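PDB 4OEV: putative peptide ABC-transport system periplasmic peptide-binding protein, which binds nickel(II) outside the cytoplasm, here together with oxalate, and probably delivers it to an ABC-type importer. Local coordinates for residues A[64-69]-A[115-120]; A[84-89]-A[136-141]; A[250-255]-A[329-334]; A[255-260]-A[308-313]. One frame throughout, in Å; residues are numbered along the deposited sequence.

Interaction 1: A[64-69]-A[115-120]; sequences DIFLRD and PSHVKI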
loop_
_atom_site.group_PDB
_atom_site.type_symbol
_atom_site.label_atom_id
_atom_site.label_comp_id
_atom_site.label_asym_id
_atom_site.label_seq_id
_atom_site.Cartn_x
_atom_site.Cartn_y
_atom_site.Cartn_z
ATOM N N ASP A 64 14.596 -7.534 22.917
ATOM C CA ASP A 64 15.504 -6.600 23.558
ATOM C C ASP A 64 16.080 -5.705 22.482
ATOM O O ASP A 64 16.761 -6.202 21.583
ATOM C CB ASP A 64 16.635 -7.316 24.301
ATOM C CG ASP A 64 16.188 -7.906 25.634
ATOM O OD1 ASP A 64 16.032 -7.136 26.604
ATOM O OD2 ASP A 64 16.027 -9.142 25.702
ATOM N N ILE A 65 15.764 -4.413 22.533
ATOM C CA ILE A 65 16.208 -3.497 21.474
ATOM C C ILE A 65 17.182 -2.437 22.015
ATOM O O ILE A 65 16.881 -1.782 23.016
ATOM C CB ILE A 65 15.042 -2.809 20.797
ATOM C CG1 ILE A 65 14.079 -3.861 20.265
ATOM C CG2 ILE A 65 15.541 -1.902 19.667
ATOM C CD1 ILE A 65 13.031 -3.298 19.352
ATOM N N PHE A 66 18.329 -2.287 21.342
ATOM C CA PHE A 66 19.403 -1.354 21.740
ATOM C C PHE A 66 19.517 -0.169 20.754
ATOM O O PHE A 66 19.669 -0.352 19.534
ATOM C CB PHE A 66 20.714 -2.134 21.851
ATOM C CG PHE A 66 20.617 -3.310 22.788
ATOM C CD1 PHE A 66 20.776 -3.146 24.159
ATOM C CD2 PHE A 66 20.348 -4.573 22.299
ATOM C CE1 PHE A 66 20.645 -4.232 25.023
ATOM C CE2 PHE A 66 20.215 -5.651 23.129
ATOM C CZ PHE A 66 20.371 -5.491 24.510
ATOM N N LEU A 67 19.406 1.041 21.298
ATOM C CA LEU A 67 19.221 2.250 20.491
ATOM C C LEU A 67 20.490 3.061 20.249
ATOM O O LEU A 67 21.417 2.975 21.055
ATOM C CB LEU A 67 18.204 3.141 21.182
ATOM C CG LEU A 67 16.954 2.349 21.593
ATOM C CD1 LEU A 67 16.038 3.240 22.359
ATOM C CD2 LEU A 67 16.268 1.839 20.286
ATOM N N ARG A 68 20.499 3.892 19.195
ATOM C CA ARG A 68 21.595 4.868 19.026
ATOM C C ARG A 68 21.494 5.946 20.111
ATOM O O ARG A 68 20.384 6.307 20.516
ATOM C CB ARG A 68 21.564 5.504 17.631
ATOM C CG ARG A 68 21.647 4.503 16.500
ATOM C CD ARG A 68 21.706 5.187 15.087
ATOM N NE ARG A 68 22.778 6.211 14.993
ATOM C CZ ARG A 68 23.583 6.391 13.946
ATOM N NH1 ARG A 68 24.508 7.348 13.954
ATOM N NH2 ARG A 68 23.497 5.601 12.891
ATOM N N ASP A 69 22.625 6.423 20.644
ATOM C CA ASP A 69 22.509 7.490 21.637
ATOM C C ASP A 69 22.769 8.853 21.007
ATOM O O ASP A 69 22.599 9.889 21.645
ATOM C CB ASP A 69 23.422 7.252 22.849
ATOM C CG ASP A 69 24.880 7.021 22.485
ATOM O OD1 ASP A 69 25.294 7.242 21.333
ATOM O OD2 ASP A 69 25.634 6.636 23.404
ATOM N N PRO A 115 18.877 3.716 29.245
ATOM C CA PRO A 115 18.444 4.788 28.327
ATOM C C PRO A 115 18.526 4.468 26.819
ATOM O O PRO A 115 18.038 5.231 25.970
ATOM C CB PRO A 115 19.394 5.932 28.689
ATOM C CG PRO A 115 19.688 5.695 30.151
ATOM C CD PRO A 115 19.800 4.213 30.287
ATOM N N SER A 116 19.169 3.346 26.509
ATOM C CA SER A 116 19.368 2.863 25.140
ATOM C C SER A 116 18.902 1.413 24.982
ATOM O O SER A 116 19.337 0.729 24.069
ATOM C CB SER A 116 20.859 2.976 24.785
ATOM O OG SER A 116 21.231 4.334 24.713
ATOM N N HIS A 117 18.065 0.941 25.912
ATOM C CA HIS A 117 17.648 -0.457 25.978
ATOM C C HIS A 117 16.168 -0.531 26.352
ATOM O O HIS A 117 15.780 -0.140 27.456
ATOM C CB HIS A 117 18.448 -1.244 27.031
ATOM C CG HIS A 117 18.092 -2.705 27.128
ATOM N ND1 HIS A 117 18.507 -3.503 28.181
ATOM C CD2 HIS A 117 17.418 -3.525 26.284
ATOM C CE1 HIS A 117 18.061 -4.736 28.006
ATOM N NE2 HIS A 117 17.405 -4.778 26.856
ATOM N N VAL A 118 15.351 -1.047 25.436
ATOM C CA VAL A 118 13.943 -1.322 25.776
ATOM C C VAL A 118 13.730 -2.818 25.651
ATOM O O VAL A 118 14.402 -3.510 24.889
ATOM C CB VAL A 118 12.914 -0.532 24.936
ATOM C CG1 VAL A 118 13.117 0.970 25.137
ATOM C CG2 VAL A 118 12.941 -0.941 23.442
ATOM N N LYS A 119 12.862 -3.330 26.512
ATOM C CA LYS A 119 12.534 -4.732 26.526
ATOM C C LYS A 119 11.043 -4.795 26.228
ATOM O O LYS A 119 10.229 -4.428 27.075
ATOM C CB LYS A 119 12.865 -5.350 27.885
ATOM C CG LYS A 119 12.691 -6.850 27.998
ATOM C CD LYS A 119 12.933 -7.266 29.461
ATOM C CE LYS A 119 13.378 -8.702 29.572
ATOM N NZ LYS A 119 12.339 -9.580 28.954
ATOM N N ILE A 120 10.706 -5.282 25.040
ATOM C CA ILE A 120 9.319 -5.356 24.596
ATOM C C ILE A 120 8.869 -6.780 24.767
ATOM O O ILE A 120 9.519 -7.705 24.293
ATOM C CB ILE A 120 9.170 -4.921 23.114
ATOM C CG1 ILE A 120 9.761 -3.539 22.908
ATOM C CG2 ILE A 120 7.680 -4.976 22.668
ATOM C CD1 ILE A 120 10.085 -3.226 21.441
HETATM O O HOH W 1 19.778 5.380 22.831
#
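Strands 62-67 and 117-122 run antiparallel here, the axes of their short segments 4.8 Å apart at closest approach. Backbone bonds set the register. Ile65 and Val118 form a hydrogen-bonded pair, with Ile65 N giving a nearly straight bond to Val118 O (2.9 Å) and Val118 N returning one to Ile65 O. Leu67 N reaches Ser116 O at 2.8 Å, from above the carbonyl plane, where the second strand is just beginning. A water joins Arg68 O to Ser116 OG beyond the strand end.

The polar and aromatic contacts lie on the face of Asp64, Phe66, His117 and Lys119. His117 has CG anti to its backbone N (chi1 -179°), which lays the ring against that of Phe66, both side chains pointing the same way. The two form an offset stack with centroids 4.5 Å apart and planes at 24°. Phe66 CE1 sits over the centre of the imidazole. At the ring edge, His117 NE2 donates to the anti lone pair of Asp64 OD1 at 2.7 Å. The imidazole is thus held by one face and one edge, and the carboxylate may favour its protonated form.

Apolar contacts lie on the other face. Ile65 CD1 meets Ile120 CD1 at 3.6 Å, and Val118 CG2 packs on Ile65 CB. Helix 81-92 covers this face through Val84 and Ile88. The pairing joins the two central strands of a four-stranded antiparallel sheet, one face of which packs against a helix.

Interaction 2: A[84-89]-A[136-141]; sequences VKFSIE and GMLPKH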
loop_
_atom_site.group_PDB
_atom_site.type_symbol
_atom_site.label_atom_id
_atom_site.label_comp_id
_atom_site.label_asym_id
_atom_site.label_seq_id
_atom_site.Cartn_x
_atom_site.Cartn_y
_atom_site.Cartn_z
ATOM N N VAL A 84 10.452 5.714 22.363
ATOM C CA VAL A 84 10.141 4.422 21.845
ATOM C C VAL A 84 8.974 3.817 22.614
ATOM O O VAL A 84 8.061 3.246 22.030
ATOM C CB VAL A 84 11.361 3.524 21.896
ATOM C CG1 VAL A 84 11.033 2.135 21.418
ATOM C CG2 VAL A 84 12.492 4.127 21.055
ATOM N N LYS A 85 8.990 3.942 23.938
ATOM C CA LYS A 85 7.893 3.443 24.723
ATOM C C LYS A 85 6.658 4.282 24.497
ATOM O O LYS A 85 5.554 3.743 24.418
ATOM C CB LYS A 85 8.265 3.406 26.221
ATOM C CG LYS A 85 7.124 3.048 27.139
ATOM C CD LYS A 85 7.658 2.916 28.590
ATOM C CE LYS A 85 6.523 2.684 29.628
ATOM N NZ LYS A 85 5.938 1.325 29.566
ATOM N N PHE A 86 6.827 5.596 24.399
ATOM C CA PHE A 86 5.675 6.440 24.147
ATOM C C PHE A 86 5.019 6.034 22.803
ATOM O O PHE A 86 3.807 5.904 22.712
ATOM C CB PHE A 86 6.069 7.913 24.126
ATOM C CG PHE A 86 4.998 8.814 23.597
ATOM C CD1 PHE A 86 3.957 9.234 24.410
ATOM C CD2 PHE A 86 5.009 9.214 22.260
ATOM C CE1 PHE A 86 2.966 10.061 23.905
ATOM C CE2 PHE A 86 4.005 10.020 21.745
ATOM C CZ PHE A 86 2.983 10.443 22.556
ATOM N N SER A 87 5.853 5.868 21.778
ATOM C CA SER A 87 5.357 5.580 20.409
ATOM C C SER A 87 4.598 4.270 20.262
ATOM O O SER A 87 3.471 4.217 19.761
ATOM C CB SER A 87 6.547 5.578 19.455
ATOM O OG SER A 87 7.138 6.837 19.431
ATOM N N ILE A 88 5.239 3.195 20.668
ATOM C CA ILE A 88 4.643 1.886 20.592
ATOM C C ILE A 88 3.345 1.852 21.411
ATOM O O ILE A 88 2.338 1.362 20.947
ATOM C CB ILE A 88 5.618 0.850 21.162
ATOM C CG1 ILE A 88 6.688 0.455 20.169
ATOM C CG2 ILE A 88 4.901 -0.362 21.636
ATOM C CD1 ILE A 88 7.698 -0.484 20.827
ATOM N N GLU A 89 3.351 2.441 22.609
ATOM C CA GLU A 89 2.128 2.509 23.387
ATOM C C GLU A 89 1.066 3.362 22.699
ATOM O O GLU A 89 -0.150 3.051 22.771
ATOM C CB GLU A 89 2.447 3.033 24.787
ATOM C CG GLU A 89 3.149 1.977 25.557
ATOM C CD GLU A 89 3.522 2.390 26.982
ATOM O OE1 GLU A 89 3.352 3.566 27.378
ATOM O OE2 GLU A 89 3.974 1.490 27.692
ATOM N N GLY A 136 7.889 5.326 11.707
ATOM C CA GLY A 136 8.563 6.430 12.372
ATOM C C GLY A 136 8.313 6.421 13.875
ATOM O O GLY A 136 7.273 5.925 14.319
ATOM N N MET A 137 9.281 6.921 14.662
ATOM C CA MET A 137 9.083 7.132 16.109
ATOM C C MET A 137 8.538 8.562 16.342
ATOM O O MET A 137 8.783 9.480 15.536
ATOM C CB MET A 137 10.383 6.872 16.878
ATOM C CG MET A 137 10.876 5.409 16.862
ATOM S SD MET A 137 9.790 4.268 17.748
ATOM C CE MET A 137 8.816 3.725 16.312
ATOM N N LEU A 138 7.705 8.707 17.358
ATOM C CA LEU A 138 7.100 9.987 17.726
ATOM C C LEU A 138 7.845 10.621 18.915
ATOM O O LEU A 138 8.412 9.896 19.726
ATOM C CB LEU A 138 5.649 9.815 18.144
ATOM C CG LEU A 138 4.714 9.292 17.047
ATOM C CD1 LEU A 138 3.408 8.889 17.693
ATOM C CD2 LEU A 138 4.526 10.402 16.064
ATOM N N PRO A 139 7.788 11.960 19.026
ATOM C CA PRO A 139 8.431 12.659 20.148
ATOM C C PRO A 139 7.546 12.804 21.373
ATOM O O PRO A 139 6.624 13.624 21.415
ATOM C CB PRO A 139 8.771 14.026 19.546
ATOM C CG PRO A 139 7.757 14.246 18.461
ATOM C CD PRO A 139 7.422 12.890 17.937
ATOM N N LYS A 140 7.865 12.006 22.383
ATOM C CA LYS A 140 7.182 12.085 23.677
ATOM C C LYS A 140 7.103 13.509 24.203
ATOM O O LYS A 140 6.037 13.962 24.603
ATOM C CB LYS A 140 7.876 11.181 24.679
ATOM C CG LYS A 140 7.312 11.241 26.094
ATOM C CD LYS A 140 7.850 10.094 26.896
ATOM C CE LYS A 140 7.276 10.043 28.311
ATOM N NZ LYS A 140 7.881 11.104 29.156
ATOM N N HIS A 141 8.215 14.247 24.143
ATOM C CA HIS A 141 8.261 15.558 24.792
ATOM C C HIS A 141 7.327 16.590 24.171
ATOM O O HIS A 141 7.108 17.651 24.788
ATOM C CB HIS A 141 9.706 16.118 24.800
ATOM C CG HIS A 141 10.198 16.530 23.451
ATOM N ND1 HIS A 141 10.899 15.676 22.628
ATOM C CD2 HIS A 141 10.091 17.701 22.776
ATOM C CE1 HIS A 141 11.202 16.303 21.499
ATOM N NE2 HIS A 141 10.717 17.532 21.559
#
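A turn of helix 81-92 lies against the extended chain 136-139, which leads into helix 140-143; the backbones come closest at Ser87 and Leu138, with CA atoms 5.4 Å apart. Ser87 carries the polar link. Its OG is anti to the carbonyl carbon (chi1 -63°), and Ser87 OG accepts a hydrogen bond from Leu138 N at 2.8 Å. The same hydroxyl is hydrogen-bonded to Asp83 O one turn back in its own helix.

Phe86 has CG anti to its backbone N, which turns the ring toward the start of the second helix. Lys140 CA sits over one face of the Phe86 ring, 4.1 Å from the centroid, in a CH-pi contact offset toward the rim. Leu138 CB meets the ring edge at Phe86 CE2, 4.0 Å away. Lys140 CB packs on Phe86 CB at 3.8 Å, while its amine runs on to a salt bridge with Glu144. Beside Ser87, Met137 folds back through bends at chi2 and chi3. Met137 SD touches Ser87 CB at 3.9 Å and lies near Val84 CG2.

Asp83 OD1 also accepts from Lys140 N. The buried hydroxyl of Ser87 thus satisfies a backbone N-H through the only hydrogen bond between the two segments, among largely apolar contacts, and ties the incoming chain to the helix.

Interaction 3: A[250-255]-A[329-334]; sequences NEFLKD and KILEFE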
loop_
_atom_site.group_PDB
_atom_site.type_symbol
_atom_site.label_atom_id
_atom_site.label_comp_id
_atom_site.label_asym_id
_atom_site.label_seq_id
_atom_site.Cartn_x
_atom_site.Cartn_y
_atom_site.Cartn_z
ATOM N N ASN A 250 -23.689 -6.592 -2.339
ATOM C CA ASN A 250 -24.497 -6.535 -3.589
ATOM C C ASN A 250 -25.270 -7.831 -3.798
ATOM O O ASN A 250 -24.699 -8.907 -3.630
ATOM C CB ASN A 250 -23.555 -6.246 -4.777
ATOM C CG ASN A 250 -24.302 -6.256 -6.121
ATOM O OD1 ASN A 250 -24.425 -7.311 -6.722
ATOM N ND2 ASN A 250 -24.794 -5.104 -6.572
ATOM N N GLU A 251 -26.550 -7.757 -4.198
ATOM C CA GLU A 251 -27.405 -8.963 -4.246
ATOM C C GLU A 251 -26.885 -10.025 -5.236
ATOM O O GLU A 251 -26.989 -11.234 -4.989
ATOM C CB GLU A 251 -28.869 -8.589 -4.603
ATOM C CG GLU A 251 -29.028 -7.953 -5.995
ATOM C CD GLU A 251 -30.488 -7.801 -6.432
ATOM O OE1 GLU A 251 -31.252 -8.797 -6.339
ATOM O OE2 GLU A 251 -30.869 -6.680 -6.847
ATOM N N PHE A 252 -26.219 -9.582 -6.307
ATOM C CA PHE A 252 -25.685 -10.529 -7.261
ATOM C C PHE A 252 -24.293 -10.957 -6.886
ATOM O O PHE A 252 -23.971 -12.159 -6.911
ATOM C CB PHE A 252 -25.652 -9.927 -8.703
ATOM C CG PHE A 252 -26.974 -9.439 -9.163
ATOM C CD1 PHE A 252 -28.035 -10.337 -9.317
ATOM C CD2 PHE A 252 -27.183 -8.084 -9.440
ATOM C CE1 PHE A 252 -29.291 -9.900 -9.723
ATOM C CE2 PHE A 252 -28.437 -7.629 -9.882
ATOM C CZ PHE A 252 -29.502 -8.535 -10.000
ATOM N N LEU A 253 -23.440 -9.981 -6.576
ATOM C CA LEU A 253 -22.041 -10.277 -6.309
ATOM C C LEU A 253 -21.862 -11.096 -5.011
ATOM O O LEU A 253 -20.863 -11.807 -4.882
ATOM C CB LEU A 253 -21.188 -8.974 -6.243
ATOM C CG LEU A 253 -21.143 -8.169 -7.559
ATOM C CD1 LEU A 253 -20.146 -7.007 -7.373
ATOM C CD2 LEU A 253 -20.803 -8.996 -8.829
ATOM N N LYS A 254 -22.833 -11.068 -4.084
ATOM C CA LYS A 254 -22.631 -11.919 -2.901
ATOM C C LYS A 254 -22.553 -13.408 -3.274
ATOM O O LYS A 254 -21.960 -14.199 -2.558
ATOM C CB LYS A 254 -23.735 -11.710 -1.906
ATOM C CG LYS A 254 -25.151 -12.114 -2.413
ATOM C CD LYS A 254 -26.151 -12.093 -1.253
ATOM C CE LYS A 254 -25.990 -10.827 -0.423
ATOM N NZ LYS A 254 -26.993 -10.680 0.666
ATOM N N ASP A 255 -23.171 -13.783 -4.397
ATOM C CA ASP A 255 -23.291 -15.174 -4.797
ATOM C C ASP A 255 -21.971 -15.757 -5.280
ATOM O O ASP A 255 -21.358 -15.286 -6.253
ATOM C CB ASP A 255 -24.353 -15.318 -5.938
ATOM C CG ASP A 255 -24.705 -16.766 -6.256
ATOM O OD1 ASP A 255 -23.816 -17.668 -6.191
ATOM O OD2 ASP A 255 -25.882 -17.017 -6.613
ATOM N N LYS A 329 -35.049 -9.972 -12.802
ATOM C CA LYS A 329 -33.935 -9.005 -12.677
ATOM C C LYS A 329 -32.726 -9.407 -13.499
ATOM O O LYS A 329 -32.202 -10.495 -13.314
ATOM C CB LYS A 329 -33.471 -8.866 -11.213
ATOM C CG LYS A 329 -34.509 -8.335 -10.253
ATOM C CD LYS A 329 -34.046 -8.638 -8.816
ATOM C CE LYS A 329 -34.844 -7.880 -7.771
ATOM N NZ LYS A 329 -34.317 -8.208 -6.389
ATOM N N ILE A 330 -32.227 -8.531 -14.369
ATOM C CA ILE A 330 -31.001 -8.908 -15.088
ATOM C C ILE A 330 -29.782 -8.777 -14.169
ATOM O O ILE A 330 -29.746 -7.946 -13.257
ATOM C CB ILE A 330 -30.778 -8.089 -16.399
ATOM C CG1 ILE A 330 -30.422 -6.653 -16.082
ATOM C CG2 ILE A 330 -32.031 -8.180 -17.362
ATOM C CD1 ILE A 330 -29.625 -5.969 -17.214
ATOM N N LEU A 331 -28.817 -9.675 -14.351
ATOM C CA LEU A 331 -27.588 -9.650 -13.593
ATOM C C LEU A 331 -26.775 -8.449 -14.058
ATOM O O LEU A 331 -26.159 -8.493 -15.133
ATOM C CB LEU A 331 -26.796 -10.953 -13.780
ATOM C CG LEU A 331 -25.825 -11.362 -12.635
ATOM C CD1 LEU A 331 -25.219 -12.752 -12.874
ATOM C CD2 LEU A 331 -24.691 -10.377 -12.540
ATOM N N GLU A 332 -26.815 -7.365 -13.280
ATOM C CA GLU A 332 -26.100 -6.128 -13.618
ATOM C C GLU A 332 -25.600 -5.403 -12.378
ATOM O O GLU A 332 -26.124 -5.603 -11.287
ATOM C CB GLU A 332 -26.981 -5.161 -14.428
ATOM C CG GLU A 332 -27.993 -4.361 -13.622
ATOM C CD GLU A 332 -28.904 -3.519 -14.517
ATOM O OE1 GLU A 332 -28.435 -3.068 -15.589
ATOM O OE2 GLU A 332 -30.092 -3.320 -14.150
ATOM N N PHE A 333 -24.594 -4.551 -12.551
ATOM C CA PHE A 333 -23.993 -3.861 -11.415
ATOM C C PHE A 333 -23.028 -2.783 -11.912
ATOM O O PHE A 333 -22.724 -2.722 -13.110
ATOM C CB PHE A 333 -23.279 -4.855 -10.477
ATOM C CG PHE A 333 -22.210 -5.664 -11.152
ATOM C CD1 PHE A 333 -20.915 -5.197 -11.193
ATOM C CD2 PHE A 333 -22.507 -6.878 -11.773
ATOM C CE1 PHE A 333 -19.920 -5.934 -11.837
ATOM C CE2 PHE A 333 -21.526 -7.628 -12.425
ATOM C CZ PHE A 333 -20.219 -7.148 -12.466
ATOM N N GLU A 334 -22.571 -1.907 -11.020
ATOM C CA GLU A 334 -21.668 -0.845 -11.470
ATOM C C GLU A 334 -20.223 -1.194 -11.217
ATOM O O GLU A 334 -19.910 -1.885 -10.247
ATOM C CB GLU A 334 -21.996 0.466 -10.791
ATOM C CG GLU A 334 -23.374 0.953 -11.117
ATOM C CD GLU A 334 -23.774 2.145 -10.296
ATOM O OE1 GLU A 334 -24.729 2.816 -10.731
ATOM O OE2 GLU A 334 -23.149 2.387 -9.213
HETATM O O HOH W 2 -26.677 -4.502 -8.732
HETATM O O HOH W 3 -32.687 -6.116 -5.047
#
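Phe252 is wedged between its own neighbour and strand 329-338. Leu331 CA stands over the centre of one face of the Phe252 ring, 4.1 Å from the centroid, and Glu251 CG covers the opposite face. Lys329 CB is at the ring edge, 4.2 Å from Phe252 CZ. Next to the Phe252 ring, Leu253 CD2 points into the face of Phe333, 4.0 Å from the centroid and nearly on the normal. At the exposed end, Lys329 NZ bridges to the syn lone pair of Glu251 OE1 at 3.1 Å.

Asn250 positions this loop. Asn250 OD1 accepts from Leu253 N at 2.8 Å, on a lone pair, and from Phe252 N at 2.9 Å, from above the carbonyl plane. Its ND2 reaches Glu332 O through a water. Farther out, Leu262 of helix 256-265 touches both Leu253 and Phe333. An Asx turn at Asn250 and a type I turn from Phe252 to Asp255 thus lead from strand 241-246 into that helix, packed against the strand of a mixed sheet.

Interaction 4: A[255-260]-A[308-313]; sequences DLKVRQ and EDLLVS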
loop_
_atom_site.group_PDB
_atom_site.type_symbol
_atom_site.label_atom_id
_atom_site.label_comp_id
_atom_site.label_asym_id
_atom_site.label_seq_id
_atom_site.Cartn_x
_atom_site.Cartn_y
_atom_site.Cartn_z
ATOM N N ASP A 255 -23.171 -13.783 -4.397
ATOM C CA ASP A 255 -23.291 -15.174 -4.797
ATOM C C ASP A 255 -21.971 -15.757 -5.280
ATOM O O ASP A 255 -21.358 -15.286 -6.253
ATOM C CB ASP A 255 -24.353 -15.318 -5.938
ATOM C CG ASP A 255 -24.705 -16.766 -6.256
ATOM O OD1 ASP A 255 -23.816 -17.668 -6.191
ATOM O OD2 ASP A 255 -25.882 -17.017 -6.613
ATOM N N LEU A 256 -21.566 -16.835 -4.639
ATOM C CA LEU A 256 -20.283 -17.486 -4.956
ATOM C C LEU A 256 -20.171 -17.842 -6.449
ATOM O O LEU A 256 -19.156 -17.562 -7.114
ATOM C CB LEU A 256 -20.134 -18.741 -4.117
ATOM C CG LEU A 256 -18.923 -19.588 -4.507
ATOM C CD1 LEU A 256 -17.625 -18.792 -4.261
ATOM C CD2 LEU A 256 -18.933 -20.863 -3.694
ATOM N N LYS A 257 -21.214 -18.446 -6.993
ATOM C CA LYS A 257 -21.179 -18.833 -8.414
ATOM C C LYS A 257 -21.031 -17.625 -9.322
ATOM O O LYS A 257 -20.399 -17.709 -10.368
ATOM C CB LYS A 257 -22.444 -19.607 -8.798
ATOM C CG LYS A 257 -22.495 -21.039 -8.210
ATOM C CD LYS A 257 -23.914 -21.676 -8.414
ATOM C CE LYS A 257 -24.031 -23.071 -7.772
ATOM N NZ LYS A 257 -25.435 -23.636 -7.796
ATOM N N VAL A 258 -21.655 -16.513 -8.952
ATOM C CA VAL A 258 -21.556 -15.288 -9.765
ATOM C C VAL A 258 -20.112 -14.744 -9.750
ATOM O O VAL A 258 -19.532 -14.421 -10.781
ATOM C CB VAL A 258 -22.522 -14.222 -9.232
ATOM C CG1 VAL A 258 -22.202 -12.813 -9.834
ATOM C CG2 VAL A 258 -23.984 -14.665 -9.474
ATOM N N ARG A 259 -19.498 -14.698 -8.573
ATOM C CA ARG A 259 -18.148 -14.196 -8.469
ATOM C C ARG A 259 -17.170 -15.131 -9.195
ATOM O O ARG A 259 -16.244 -14.664 -9.865
ATOM C CB ARG A 259 -17.750 -14.038 -6.988
ATOM C CG ARG A 259 -18.320 -12.814 -6.354
ATOM C CD ARG A 259 -17.912 -12.731 -4.922
ATOM N NE ARG A 259 -18.725 -13.590 -4.041
ATOM C CZ ARG A 259 -18.243 -14.584 -3.300
ATOM N NH1 ARG A 259 -19.094 -15.251 -2.526
ATOM N NH2 ARG A 259 -16.927 -14.923 -3.311
ATOM N N GLN A 260 -17.391 -16.443 -9.114
ATOM C CA GLN A 260 -16.525 -17.344 -9.860
ATOM C C GLN A 260 -16.732 -17.153 -11.379
ATOM O O GLN A 260 -15.800 -17.163 -12.179
ATOM C CB GLN A 260 -16.819 -18.788 -9.479
ATOM C CG GLN A 260 -16.594 -19.103 -8.009
ATOM C CD GLN A 260 -17.028 -20.529 -7.665
ATOM O OE1 GLN A 260 -18.106 -20.976 -8.072
ATOM N NE2 GLN A 260 -16.202 -21.235 -6.903
ATOM N N GLU A 308 -20.663 -19.027 -18.201
ATOM C CA GLU A 308 -22.073 -19.160 -18.506
ATOM C C GLU A 308 -22.699 -20.367 -17.810
ATOM O O GLU A 308 -23.762 -20.239 -17.240
ATOM C CB GLU A 308 -22.290 -19.227 -20.049
ATOM C CG GLU A 308 -22.094 -17.856 -20.659
ATOM C CD GLU A 308 -22.337 -17.806 -22.158
ATOM O OE1 GLU A 308 -22.602 -18.866 -22.755
ATOM O OE2 GLU A 308 -22.244 -16.701 -22.726
ATOM N N ASP A 309 -22.022 -21.511 -17.803
ATOM C CA ASP A 309 -22.527 -22.690 -17.108
ATOM C C ASP A 309 -22.766 -22.391 -15.612
ATOM O O ASP A 309 -23.749 -22.864 -15.015
ATOM C CB ASP A 309 -21.545 -23.860 -17.258
ATOM C CG ASP A 309 -21.499 -24.411 -18.663
ATOM O OD1 ASP A 309 -22.305 -23.964 -19.511
ATOM O OD2 ASP A 309 -20.635 -25.278 -18.930
ATOM N N LEU A 310 -21.886 -21.584 -15.022
ATOM C CA LEU A 310 -22.011 -21.232 -13.624
ATOM C C LEU A 310 -23.208 -20.335 -13.387
ATOM O O LEU A 310 -23.907 -20.483 -12.369
ATOM C CB LEU A 310 -20.751 -20.518 -13.106
ATOM C CG LEU A 310 -19.581 -21.414 -12.680
ATOM C CD1 LEU A 310 -18.303 -20.579 -12.549
ATOM C CD2 LEU A 310 -19.911 -22.079 -11.366
ATOM N N LEU A 311 -23.421 -19.368 -14.272
ATOM C CA LEU A 311 -24.567 -18.468 -14.088
ATOM C C LEU A 311 -25.907 -19.259 -14.298
ATOM O O LEU A 311 -26.886 -19.022 -13.588
ATOM C CB LEU A 311 -24.495 -17.263 -15.037
ATOM C CG LEU A 311 -23.357 -16.266 -14.755
ATOM C CD1 LEU A 311 -23.442 -15.110 -15.726
ATOM C CD2 LEU A 311 -23.441 -15.715 -13.311
ATOM N N VAL A 312 -25.946 -20.190 -15.246
ATOM C CA VAL A 312 -27.151 -21.047 -15.386
ATOM C C VAL A 312 -27.365 -21.780 -14.054
ATOM O O VAL A 312 -28.449 -21.663 -13.440
ATOM C CB VAL A 312 -27.003 -22.034 -16.536
ATOM C CG1 VAL A 312 -28.136 -23.100 -16.564
ATOM C CG2 VAL A 312 -27.014 -21.264 -17.843
ATOM N N SER A 313 -26.283 -22.379 -13.546
ATOM C CA SER A 313 -26.331 -23.113 -12.302
ATOM C C SER A 313 -26.802 -22.259 -11.135
ATOM O O SER A 313 -27.416 -22.783 -10.211
ATOM C CB SER A 313 -24.965 -23.703 -11.988
ATOM O OG SER A 313 -24.961 -24.373 -10.745
#
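Helices 256-265 and 304-313 pack antiparallel, with the axes of their short segments at 165° and 8.6 Å apart at closest approach. The tight side is mostly apolar. Leu310, with CG anti to its carbonyl carbon, points at the other helix. Leu310 CD1 comes to Gln260 CB at 3.9 Å, the two side chains crossing at about a right angle. Leu310 CB lies against Lys257 O. Deeper in, the branch tips Val258 CG2 and Leu311 CD2 meet at 4.0 Å. Leu331 of strand 329-338 touches both of these residues, so this side continues into the neighbouring sheet.

The outer side is looser and polar. Lys257 runs out as an extended chain along the other helix to its last residue, Ser313, which is exposed. There Lys257 NZ donates to Ser313 OG at 3.1 Å and to Ser313 O at 3.2 Å. The carbonyl is met from well above its plane, 68° out. At the start of the first helix, Asp255 OD1 accepts from Lys257 N at 2.8 Å as an N-cap.

The lysine charge thus rests at the C-terminal end of a helix, where it would probably be stabilised by the helix dipole. Apolar packing joins the helices inside, and one ammonium group links them on the outer side.

In the fold
Along the chain, interactions 1 and 2 cross, their segments alternating, and both close before interaction 3 opens. Interaction 4 is nested within the loop closed by interaction 3. The contacts form two pairs on opposite sides of the chain's centre, with centres 47 to 56 Å apart between pairs. Interactions 1 and 2 have centres 13 Å apart and touch, because helix 81-92 of interaction 2 lies on the strands of interaction 1; Ile120 CD1 meets Ile88 CD1 at 3.7 Å. Interactions 3 and 4 have centres 11 Å apart and share Asp255; Leu331 CD1 meets Leu311 CD2 at 3.5 Å. Each pair joins helices to a sheet, building two distant parts of the nickel-binding protein.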